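PDB 1JAK: beta-N-acetylhexosaminidase from Streptomyces plicatus, which hydrolyses terminal beta-linked N-acetylhexosamine residues, probably by the substrate-assisted mechanism of family 20 glycoside hydrolases. Local coordinates for residues A[300-305]-A[338-343]; A[402-407]-A[462-467]; A[417-422]-A[502-507]. One frame throughout, in Å; residues are numbered along the deposited sequence.

Interaction 1. Residues A[300-305]-A[338-343]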
loop_
_atom_site.group_PDB
_atom_site.type_symbol
_atom_site.label_atom_id
_atom_site.label_comp_id
_atom_site.label_asym_id
_atom_site.label_seq_id
_atom_site.Cartn_x
_atom_site.Cartn_y
_atom_site.Cartn_z
ATOM N N ASP A 300 8.599 -16.995 -19.304
ATOM C CA ASP A 300 8.829 -15.771 -20.071
ATOM C C ASP A 300 8.301 -14.542 -19.333
ATOM O O ASP A 300 8.991 -13.525 -19.225
ATOM C CB ASP A 300 8.157 -15.834 -21.450
ATOM C CG ASP A 300 8.877 -16.756 -22.422
ATOM O OD1 ASP A 300 10.082 -17.026 -22.227
ATOM O OD2 ASP A 300 8.235 -17.192 -23.398
ATOM N N VAL A 301 7.075 -14.636 -18.830
ATOM C CA VAL A 301 6.463 -13.517 -18.120
ATOM C C VAL A 301 7.177 -13.165 -16.816
ATOM O O VAL A 301 7.487 -11.998 -16.572
ATOM C CB VAL A 301 4.974 -13.795 -17.824
ATOM C CG1 VAL A 301 4.407 -12.710 -16.914
ATOM C CG2 VAL A 301 4.194 -13.835 -19.128
ATOM N N ILE A 302 7.440 -14.164 -15.982
ATOM C CA ILE A 302 8.115 -13.915 -14.715
ATOM C C ILE A 302 9.523 -13.369 -14.950
ATOM O O ILE A 302 9.998 -12.503 -14.209
ATOM C CB ILE A 302 8.176 -15.204 -13.862
ATOM C CG1 ILE A 302 6.762 -15.563 -13.388
ATOM C CG2 ILE A 302 9.120 -15.015 -12.683
ATOM C CD1 ILE A 302 6.675 -16.827 -12.545
ATOM N N GLY A 303 10.184 -13.864 -15.991
ATOM C CA GLY A 303 11.525 -13.389 -16.291
ATOM C C GLY A 303 11.528 -11.921 -16.677
ATOM O O GLY A 303 12.363 -11.143 -16.201
ATOM N N GLU A 304 10.596 -11.531 -17.542
ATOM C CA GLU A 304 10.521 -10.145 -17.979
ATOM C C GLU A 304 10.077 -9.222 -16.851
ATOM O O GLU A 304 10.548 -8.088 -16.750
ATOM C CB GLU A 304 9.581 -10.008 -19.186
ATOM C CG GLU A 304 10.189 -10.543 -20.485
ATOM C CD GLU A 304 9.462 -10.075 -21.733
ATOM O OE1 GLU A 304 9.039 -8.898 -21.774
ATOM O OE2 GLU A 304 9.334 -10.872 -22.687
ATOM N N LEU A 305 9.182 -9.706 -15.997
ATOM C CA LEU A 305 8.706 -8.892 -14.885
ATOM C C LEU A 305 9.813 -8.705 -13.849
ATOM O O LEU A 305 9.991 -7.613 -13.313
ATOM C CB LEU A 305 7.483 -9.540 -14.229
ATOM C CG LEU A 305 6.844 -8.774 -13.064
ATOM C CD1 LEU A 305 6.405 -7.384 -13.521
ATOM C CD2 LEU A 305 5.654 -9.564 -12.534
ATOM N N PRO A 338 9.689 -22.248 -8.173
ATOM C CA PRO A 338 11.134 -22.170 -8.418
ATOM C C PRO A 338 11.534 -21.140 -9.473
ATOM O O PRO A 338 12.658 -20.637 -9.460
ATOM C CB PRO A 338 11.487 -23.594 -8.846
ATOM C CG PRO A 338 10.496 -24.423 -8.083
ATOM C CD PRO A 338 9.218 -23.642 -8.279
ATOM N N ILE A 339 10.618 -20.832 -10.387
ATOM C CA ILE A 339 10.895 -19.867 -11.446
ATOM C C ILE A 339 11.178 -18.478 -10.874
ATOM O O ILE A 339 11.986 -17.725 -11.421
ATOM C CB ILE A 339 9.716 -19.784 -12.446
ATOM C CG1 ILE A 339 9.498 -21.155 -13.097
ATOM C CG2 ILE A 339 9.999 -18.734 -13.515
ATOM C CD1 ILE A 339 8.342 -21.203 -14.091
ATOM N N VAL A 340 10.513 -18.142 -9.772
ATOM C CA VAL A 340 10.707 -16.845 -9.133
ATOM C C VAL A 340 12.140 -16.737 -8.610
ATOM O O VAL A 340 12.816 -15.729 -8.825
ATOM C CB VAL A 340 9.710 -16.650 -7.966
ATOM C CG1 VAL A 340 9.912 -15.284 -7.318
ATOM C CG2 VAL A 340 8.282 -16.780 -8.487
ATOM N N ALA A 341 12.601 -17.783 -7.928
ATOM C CA ALA A 341 13.958 -17.806 -7.388
ATOM C C ALA A 341 14.973 -17.822 -8.530
ATOM O O ALA A 341 16.067 -17.264 -8.415
ATOM C CB ALA A 341 14.150 -19.033 -6.500
ATOM N N LYS A 342 14.606 -18.475 -9.629
ATOM C CA LYS A 342 15.472 -18.558 -10.802
ATOM C C LYS A 342 15.837 -17.152 -11.269
ATOM O O LYS A 342 16.950 -16.907 -11.740
ATOM C CB LYS A 342 14.752 -19.300 -11.930
ATOM C CG LYS A 342 15.473 -19.273 -13.268
ATOM C CD LYS A 342 14.637 -19.959 -14.338
ATOM C CE LYS A 342 15.291 -19.865 -15.704
ATOM N NZ LYS A 342 14.455 -20.524 -16.749
ATOM N N TYR A 343 14.891 -16.230 -11.134
ATOM C CA TYR A 343 15.112 -14.853 -11.546
ATOM C C TYR A 343 15.457 -13.929 -10.382
ATOM O O TYR A 343 15.250 -12.715 -10.444
ATOM C CB TYR A 343 13.896 -14.351 -12.329
ATOM C CG TYR A 343 13.791 -15.012 -13.687
ATOM C CD1 TYR A 343 14.742 -14.760 -14.676
ATOM C CD2 TYR A 343 12.776 -15.929 -13.970
ATOM C CE1 TYR A 343 14.692 -15.401 -15.908
ATOM C CE2 TYR A 343 12.716 -16.579 -15.205
ATOM C CZ TYR A 343 13.677 -16.310 -16.168
ATOM O OH TYR A 343 13.641 -16.947 -17.389
#
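Gly303 places its CA over the face of the Tyr343 ring, 3.5 Å from the ring centroid and only 6° off the ring normal, a CH-pi contact made squarely over the centre. A residue without a side chain suits this place, since a beta carbon on it would fall 2.9 Å from Tyr343 CZ, well inside contact distance. The backbone of helix 292-307 therefore meets the aromatic ring directly. Beside this, Ile302 supplies the apolar part of the contact. Its CG2 methyl lies 3.9 Å from Ile339 CG2, the two isoleucines crossing at about a right angle, and also approaches Tyr343 CD2 at 4.0 Å. Both methyls of Ile302, CG2 and CD1, pack on Ile339 CG2, and the longer branch goes on to Val340, Ile302 CD1 coming 4.4 Å from Val340 CG2. These helices, 292-307 and 326-342, are consecutive in the outer layer of the alpha/beta barrel: the first leads into strand 313-315 and the second follows it. Val340 and Leu305 both touch Leu314 on that strand, so each helix packs on the barrel wall.

The ring that Gly303 covers is positioned from several sides. Tyr343 is the first residue to leave helical geometry at the end of its helix. The opposite face of the ring is covered by Lys342 CG, 4.3 Å above the plane over its centre, while Ile339 CG2 lies in the plane at its edge. Outside the two segments, Asp299 on helix 292-307 hydrogen-bonds Tyr343 OH through one carboxylate oxygen and forms a salt bridge with Lys342 NZ through the other. On a different side of that helix, Glu304 pairs with Lys230, and Asp300 accepts a bond from Trp208.

Interaction 2. Residues A[402-407]-A[462-467]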
loop_
_atom_site.group_PDB
_atom_site.type_symbol
_atom_site.label_atom_id
_atom_site.label_comp_id
_atom_site.label_asym_id
_atom_site.label_seq_id
_atom_site.Cartn_x
_atom_site.Cartn_y
_atom_site.Cartn_z
ATOM N N MET A 402 -14.684 -3.342 0.132
ATOM C CA MET A 402 -15.878 -3.829 0.818
ATOM C C MET A 402 -16.741 -2.686 1.346
ATOM O O MET A 402 -16.235 -1.714 1.907
ATOM C CB MET A 402 -15.494 -4.771 1.965
ATOM C CG MET A 402 -16.428 -5.976 2.119
ATOM S SD MET A 402 -16.476 -7.036 0.646
ATOM C CE MET A 402 -14.756 -7.562 0.548
ATOM N N LYS A 403 -18.049 -2.801 1.145
ATOM C CA LYS A 403 -18.988 -1.780 1.597
ATOM C C LYS A 403 -18.940 -1.551 3.102
ATOM O O LYS A 403 -18.704 -2.479 3.877
ATOM C CB LYS A 403 -20.417 -2.168 1.208
ATOM C CG LYS A 403 -20.684 -2.159 -0.286
ATOM C CD LYS A 403 -22.138 -2.510 -0.572
ATOM C CE LYS A 403 -22.424 -2.508 -2.066
ATOM N NZ LYS A 403 -23.852 -2.838 -2.345
ATOM N N TYR A 404 -19.181 -0.306 3.507
ATOM C CA TYR A 404 -19.198 0.065 4.919
ATOM C C TYR A 404 -20.503 -0.432 5.532
ATOM O O TYR A 404 -20.532 -0.913 6.670
ATOM C CB TYR A 404 -19.144 1.581 5.068
ATOM C CG TYR A 404 -17.927 2.228 4.463
ATOM C CD1 TYR A 404 -16.699 2.201 5.123
ATOM C CD2 TYR A 404 -18.009 2.896 3.243
ATOM C CE1 TYR A 404 -15.582 2.832 4.584
ATOM C CE2 TYR A 404 -16.900 3.528 2.693
ATOM C CZ TYR A 404 -15.692 3.497 3.371
ATOM O OH TYR A 404 -14.601 4.154 2.855
ATOM N N THR A 405 -21.582 -0.281 4.769
ATOM C CA THR A 405 -22.915 -0.700 5.184
ATOM C C THR A 405 -23.683 -1.112 3.938
ATOM O O THR A 405 -23.194 -0.961 2.817
ATOM C CB THR A 405 -23.707 0.444 5.857
ATOM O OG1 THR A 405 -24.059 1.426 4.873
ATOM C CG2 THR A 405 -22.884 1.098 6.955
ATOM N N LYS A 406 -24.899 -1.607 4.133
ATOM C CA LYS A 406 -25.718 -2.036 3.012
ATOM C C LYS A 406 -26.063 -0.890 2.068
ATOM O O LYS A 406 -26.475 -1.126 0.934
ATOM C CB LYS A 406 -27.010 -2.687 3.516
ATOM C CG LYS A 406 -27.947 -1.735 4.242
ATOM C CD LYS A 406 -29.218 -2.455 4.672
ATOM C CE LYS A 406 -30.233 -1.491 5.271
ATOM N NZ LYS A 406 -29.709 -0.805 6.485
ATOM N N ASP A 407 -25.882 0.348 2.521
ATOM C CA ASP A 407 -26.209 1.501 1.690
ATOM C C ASP A 407 -25.039 2.144 0.944
ATOM O O ASP A 407 -25.229 3.115 0.209
ATOM C CB ASP A 407 -26.935 2.554 2.527
ATOM C CG ASP A 407 -28.279 2.063 3.039
ATOM O OD1 ASP A 407 -29.064 1.529 2.228
ATOM O OD2 ASP A 407 -28.550 2.211 4.248
ATOM N N ALA A 462 -11.111 4.016 -0.100
ATOM C CA ALA A 462 -9.851 3.876 0.626
ATOM C C ALA A 462 -9.884 4.635 1.953
ATOM O O ALA A 462 -9.348 4.164 2.954
ATOM C CB ALA A 462 -8.693 4.371 -0.232
ATOM N N PHE A 463 -10.511 5.809 1.956
ATOM C CA PHE A 463 -10.608 6.624 3.167
ATOM C C PHE A 463 -12.003 6.515 3.770
ATOM O O PHE A 463 -13.000 6.569 3.051
ATOM C CB PHE A 463 -10.293 8.090 2.848
ATOM C CG PHE A 463 -8.863 8.331 2.445
ATOM C CD1 PHE A 463 -8.440 8.093 1.139
ATOM C CD2 PHE A 463 -7.936 8.786 3.376
ATOM C CE1 PHE A 463 -7.112 8.308 0.768
ATOM C CE2 PHE A 463 -6.606 9.004 3.016
ATOM C CZ PHE A 463 -6.194 8.763 1.707
ATOM N N PRO A 464 -12.104 6.497 5.109
ATOM C CA PRO A 464 -11.061 6.585 6.138
ATOM C C PRO A 464 -10.403 5.320 6.700
ATOM O O PRO A 464 -9.732 5.397 7.727
ATOM C CB PRO A 464 -11.774 7.351 7.238
ATOM C CG PRO A 464 -13.119 6.669 7.227
ATOM C CD PRO A 464 -13.441 6.528 5.733
ATOM N N ARG A 465 -10.572 4.169 6.058
ATOM C CA ARG A 465 -9.970 2.945 6.586
ATOM C C ARG A 465 -8.472 2.780 6.309
ATOM O O ARG A 465 -7.773 2.090 7.056
ATOM C CB ARG A 465 -10.737 1.724 6.067
ATOM C CG ARG A 465 -12.170 1.645 6.597
ATOM C CD ARG A 465 -12.974 0.521 5.939
ATOM N NE ARG A 465 -13.126 0.734 4.500
ATOM C CZ ARG A 465 -13.946 0.038 3.720
ATOM N NH1 ARG A 465 -14.701 -0.927 4.230
ATOM N NH2 ARG A 465 -14.010 0.306 2.421
ATOM N N LEU A 466 -7.979 3.419 5.251
ATOM C CA LEU A 466 -6.566 3.315 4.880
ATOM C C LEU A 466 -5.579 3.662 6.004
ATOM O O LEU A 466 -4.616 2.930 6.236
ATOM C CB LEU A 466 -6.283 4.197 3.655
ATOM C CG LEU A 466 -4.872 4.127 3.065
ATOM C CD1 LEU A 466 -4.639 2.765 2.426
ATOM C CD2 LEU A 466 -4.707 5.232 2.028
ATOM N N PRO A 467 -5.795 4.784 6.713
ATOM C CA PRO A 467 -4.870 5.146 7.796
ATOM C C PRO A 467 -4.844 4.105 8.916
ATOM O O PRO A 467 -3.803 3.863 9.532
ATOM C CB PRO A 467 -5.413 6.490 8.292
ATOM C CG PRO A 467 -6.126 7.046 7.096
ATOM C CD PRO A 467 -6.810 5.833 6.516
HETATM O O HOH W 1 -12.233 3.326 3.734
#
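Arg465 grips a single carbonyl oxygen with two nitrogens: NH1 donates to Met402 O at 2.9 Å and NH2 to the same oxygen at 3.0 Å. The oxygen lies almost in the guanidinium plane. NH2 approaches in the carbonyl plane, whereas NH1 is tilted 33° from it. Tyr404 covers one face of the same guanidinium near its rim, with CE1 3.2 Å from Arg465 NE and the two planes 35° apart. Arginine suits the place because its flat group offers two N-H donors to one oxygen while presenting a face to the tyrosine.

Met402 belongs to the inhibitor pocket, its side chain about 4 Å from the bound azasugar, and the loop carrying it follows strand 389-392 of the alpha/beta barrel. Arginine thus ties this pocket loop to the turn between helices 455-462 and 465-474.

A water bridges Tyr404 and Arg465. It donates to Tyr404 OH at 2.7 Å and accepts from Arg465 NE at 2.8 Å and from Arg465 N at 3.0 Å. Tyr404 OH is bonded as well to the carbonyl oxygen of Tyr460, and Arg465 NH2 to that of Met461. Next to them Pro464, preceded by a cis peptide, sets its CD 3.9 Å from Tyr404 OH.

Interaction 3. Residues A[417-422]-A[502-507]; sequences YVEVQR and DFYRSP
Glu419 and the pair Tyr504 and Ser506 are joined by hydrogen bonds that use both oxygens of one carboxylate. Tyr504 OH donates to Glu419 OE2 at 2.6 Å, coming from above the carboxylate plane, 37° out of it. Ser506 OG donates to Glu419 OE1 at 2.7 Å on the syn side, and the anti lone pair of that oxygen takes the N-H of Val420 at 2.9 Å, a fairly straight bond of 160°. A bend at chi2 (-76°) brings CD back beside its own backbone, near the N-H of Val420. With these three donors the carboxylate probably stays ionised.

Glu419 holds the N-cap position of helix 420-424 in the barrel domain, while 502-507 is loop near the C-terminus, so the carboxylate fastens the chain's tail to the start of this helix. The inverse gamma turn centred on Arg505 brings Tyr504 and Ser506 round to the same acid. An alanine in place of Glu419 would probably leave the hydroxyls of Tyr504 and Ser506 and the N-H of Val420 without this acceptor, and the tail less firmly held.

Apolar contact is slight but close. Val420 CG2 meets Ser506 CB at 3.5 Å, tighter than usual for two carbons, and a small serine suits so close an approach. In a carbon-oxygen van der Waals contact, Pro507 CD borders Glu419 OE2 at 3.6 Å. Beyond these segments, the Tyr504 ring stacks on Tyr404, and Ser506 OG takes a bond from Gln508 N.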
loop_
_atom_site.group_PDB
_atom_site.type_symbol
_atom_site.label_atom_id
_atom_site.label_comp_id
_atom_site.label_asym_id
_atom_site.label_seq_id
_atom_site.Cartn_x
_atom_site.Cartn_y
_atom_site.Cartn_z
ATOM N N TYR A 417 -20.238 -6.562 5.782
ATOM C CA TYR A 417 -19.954 -5.132 5.786
ATOM C C TYR A 417 -18.776 -4.850 6.697
ATOM O O TYR A 417 -18.554 -5.555 7.680
ATOM C CB TYR A 417 -21.199 -4.361 6.224
ATOM C CG TYR A 417 -22.325 -4.560 5.244
ATOM C CD1 TYR A 417 -22.179 -4.166 3.918
ATOM C CD2 TYR A 417 -23.495 -5.223 5.612
ATOM C CE1 TYR A 417 -23.160 -4.432 2.973
ATOM C CE2 TYR A 417 -24.491 -5.495 4.669
ATOM C CZ TYR A 417 -24.311 -5.097 3.351
ATOM O OH TYR A 417 -25.268 -5.365 2.399
ATOM N N VAL A 418 -18.009 -3.819 6.364
ATOM C CA VAL A 418 -16.832 -3.495 7.152
ATOM C C VAL A 418 -16.749 -2.013 7.477
ATOM O O VAL A 418 -16.250 -1.219 6.678
ATOM C CB VAL A 418 -15.550 -3.933 6.402
ATOM C CG1 VAL A 418 -14.314 -3.648 7.249
ATOM C CG2 VAL A 418 -15.633 -5.423 6.066
ATOM N N GLU A 419 -17.262 -1.640 8.646
ATOM C CA GLU A 419 -17.206 -0.249 9.073
ATOM C C GLU A 419 -15.795 0.073 9.544
ATOM O O GLU A 419 -14.928 -0.802 9.616
ATOM C CB GLU A 419 -18.214 0.027 10.194
ATOM C CG GLU A 419 -19.481 0.753 9.730
ATOM C CD GLU A 419 -19.264 2.241 9.459
ATOM O OE1 GLU A 419 -18.107 2.709 9.529
ATOM O OE2 GLU A 419 -20.259 2.947 9.178
ATOM N N VAL A 420 -15.572 1.337 9.867
ATOM C CA VAL A 420 -14.261 1.790 10.296
ATOM C C VAL A 420 -13.716 1.079 11.533
ATOM O O VAL A 420 -12.551 0.687 11.556
ATOM C CB VAL A 420 -14.280 3.308 10.532
ATOM C CG1 VAL A 420 -12.883 3.803 10.886
ATOM C CG2 VAL A 420 -14.789 4.005 9.275
ATOM N N GLN A 421 -14.541 0.894 12.559
ATOM C CA GLN A 421 -14.042 0.223 13.753
ATOM C C GLN A 421 -13.611 -1.212 13.472
ATOM O O GLN A 421 -12.548 -1.637 13.913
ATOM C CB GLN A 421 -15.075 0.236 14.887
ATOM C CG GLN A 421 -14.565 -0.496 16.128
ATOM C CD GLN A 421 -15.457 -0.342 17.347
ATOM O OE1 GLN A 421 -16.532 0.255 17.284
ATOM N NE2 GLN A 421 -15.008 -0.890 18.470
ATOM N N ARG A 422 -14.423 -1.959 12.730
ATOM C CA ARG A 422 -14.071 -3.344 12.429
ATOM C C ARG A 422 -12.732 -3.441 11.697
ATOM O O ARG A 422 -11.922 -4.325 11.972
ATOM C CB ARG A 422 -15.157 -4.016 11.580
ATOM C CG ARG A 422 -14.870 -5.496 11.316
ATOM C CD ARG A 422 -15.920 -6.145 10.430
ATOM N NE ARG A 422 -15.688 -7.582 10.285
ATOM C CZ ARG A 422 -15.915 -8.478 11.242
ATOM N NH1 ARG A 422 -16.384 -8.090 12.423
ATOM N NH2 ARG A 422 -15.670 -9.763 11.020
ATOM N N ASP A 502 -11.932 12.771 -1.078
ATOM C CA ASP A 502 -13.258 12.363 -0.651
ATOM C C ASP A 502 -13.103 11.174 0.284
ATOM O O ASP A 502 -12.184 10.369 0.134
ATOM C CB ASP A 502 -14.123 11.993 -1.857
ATOM C CG ASP A 502 -15.587 11.820 -1.491
ATOM O OD1 ASP A 502 -16.057 12.508 -0.554
ATOM O OD2 ASP A 502 -16.273 11.011 -2.151
ATOM N N PHE A 503 -13.985 11.083 1.271
ATOM C CA PHE A 503 -13.936 9.988 2.224
ATOM C C PHE A 503 -15.316 9.744 2.804
ATOM O O PHE A 503 -16.166 10.636 2.807
ATOM C CB PHE A 503 -12.950 10.290 3.365
ATOM C CG PHE A 503 -13.353 11.453 4.241
ATOM C CD1 PHE A 503 -13.151 12.764 3.820
ATOM C CD2 PHE A 503 -13.926 11.231 5.491
ATOM C CE1 PHE A 503 -13.514 13.841 4.633
ATOM C CE2 PHE A 503 -14.294 12.301 6.313
ATOM C CZ PHE A 503 -14.087 13.608 5.883
ATOM N N TYR A 504 -15.530 8.525 3.283
ATOM C CA TYR A 504 -16.795 8.139 3.886
ATOM C C TYR A 504 -16.868 8.703 5.302
ATOM O O TYR A 504 -16.032 8.383 6.150
ATOM C CB TYR A 504 -16.892 6.612 3.922
ATOM C CG TYR A 504 -17.998 6.064 4.794
ATOM C CD1 TYR A 504 -19.337 6.332 4.510
ATOM C CD2 TYR A 504 -17.705 5.247 5.887
ATOM C CE1 TYR A 504 -20.361 5.796 5.294
ATOM C CE2 TYR A 504 -18.723 4.705 6.676
ATOM C CZ TYR A 504 -20.045 4.984 6.372
ATOM O OH TYR A 504 -21.053 4.446 7.145
ATOM N N ARG A 505 -17.862 9.548 5.552
ATOM C CA ARG A 505 -18.034 10.148 6.871
ATOM C C ARG A 505 -18.764 9.184 7.799
ATOM O O ARG A 505 -19.940 9.368 8.125
ATOM C CB ARG A 505 -18.804 11.465 6.756
ATOM C CG ARG A 505 -18.016 12.581 6.074
ATOM C CD ARG A 505 -18.848 13.851 5.980
ATOM N NE ARG A 505 -19.280 14.306 7.299
ATOM C CZ ARG A 505 -18.535 15.030 8.128
ATOM N NH1 ARG A 505 -17.308 15.395 7.779
ATOM N NH2 ARG A 505 -19.016 15.379 9.315
ATOM N N SER A 506 -18.045 8.153 8.224
ATOM C CA SER A 506 -18.600 7.136 9.105
ATOM C C SER A 506 -19.219 7.702 10.371
ATOM O O SER A 506 -18.633 8.554 11.035
ATOM C CB SER A 506 -17.517 6.136 9.498
ATOM O OG SER A 506 -18.013 5.227 10.464
ATOM N N PRO A 507 -20.418 7.223 10.729
ATOM C CA PRO A 507 -21.074 7.716 11.943
ATOM C C PRO A 507 -20.343 7.263 13.210
ATOM O O PRO A 507 -20.619 7.762 14.303
ATOM C CB PRO A 507 -22.485 7.136 11.829
ATOM C CG PRO A 507 -22.260 5.855 11.080
ATOM C CD PRO A 507 -21.283 6.273 10.008
#

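Interactions 2 and 3 form one cluster, their centres about 4 Å apart, whereas interaction 1 lies on the opposite side of the chain's centre, its centre 36 to 40 Å from theirs. Interaction 1 is partly buried and joins two outer helices of the barrel through apolar methyls and an aromatic face, with no hydrogen bond across it. The other two involve loops and turns, and polar groups do the work: a buried arginine and a water in interaction 2, a carboxylate in the partly buried interaction 3. Lys403 O probably bonds Val418 N and Phe463 O probably bonds Tyr504 N, so both segments of interaction 2 are tied to those of interaction 3.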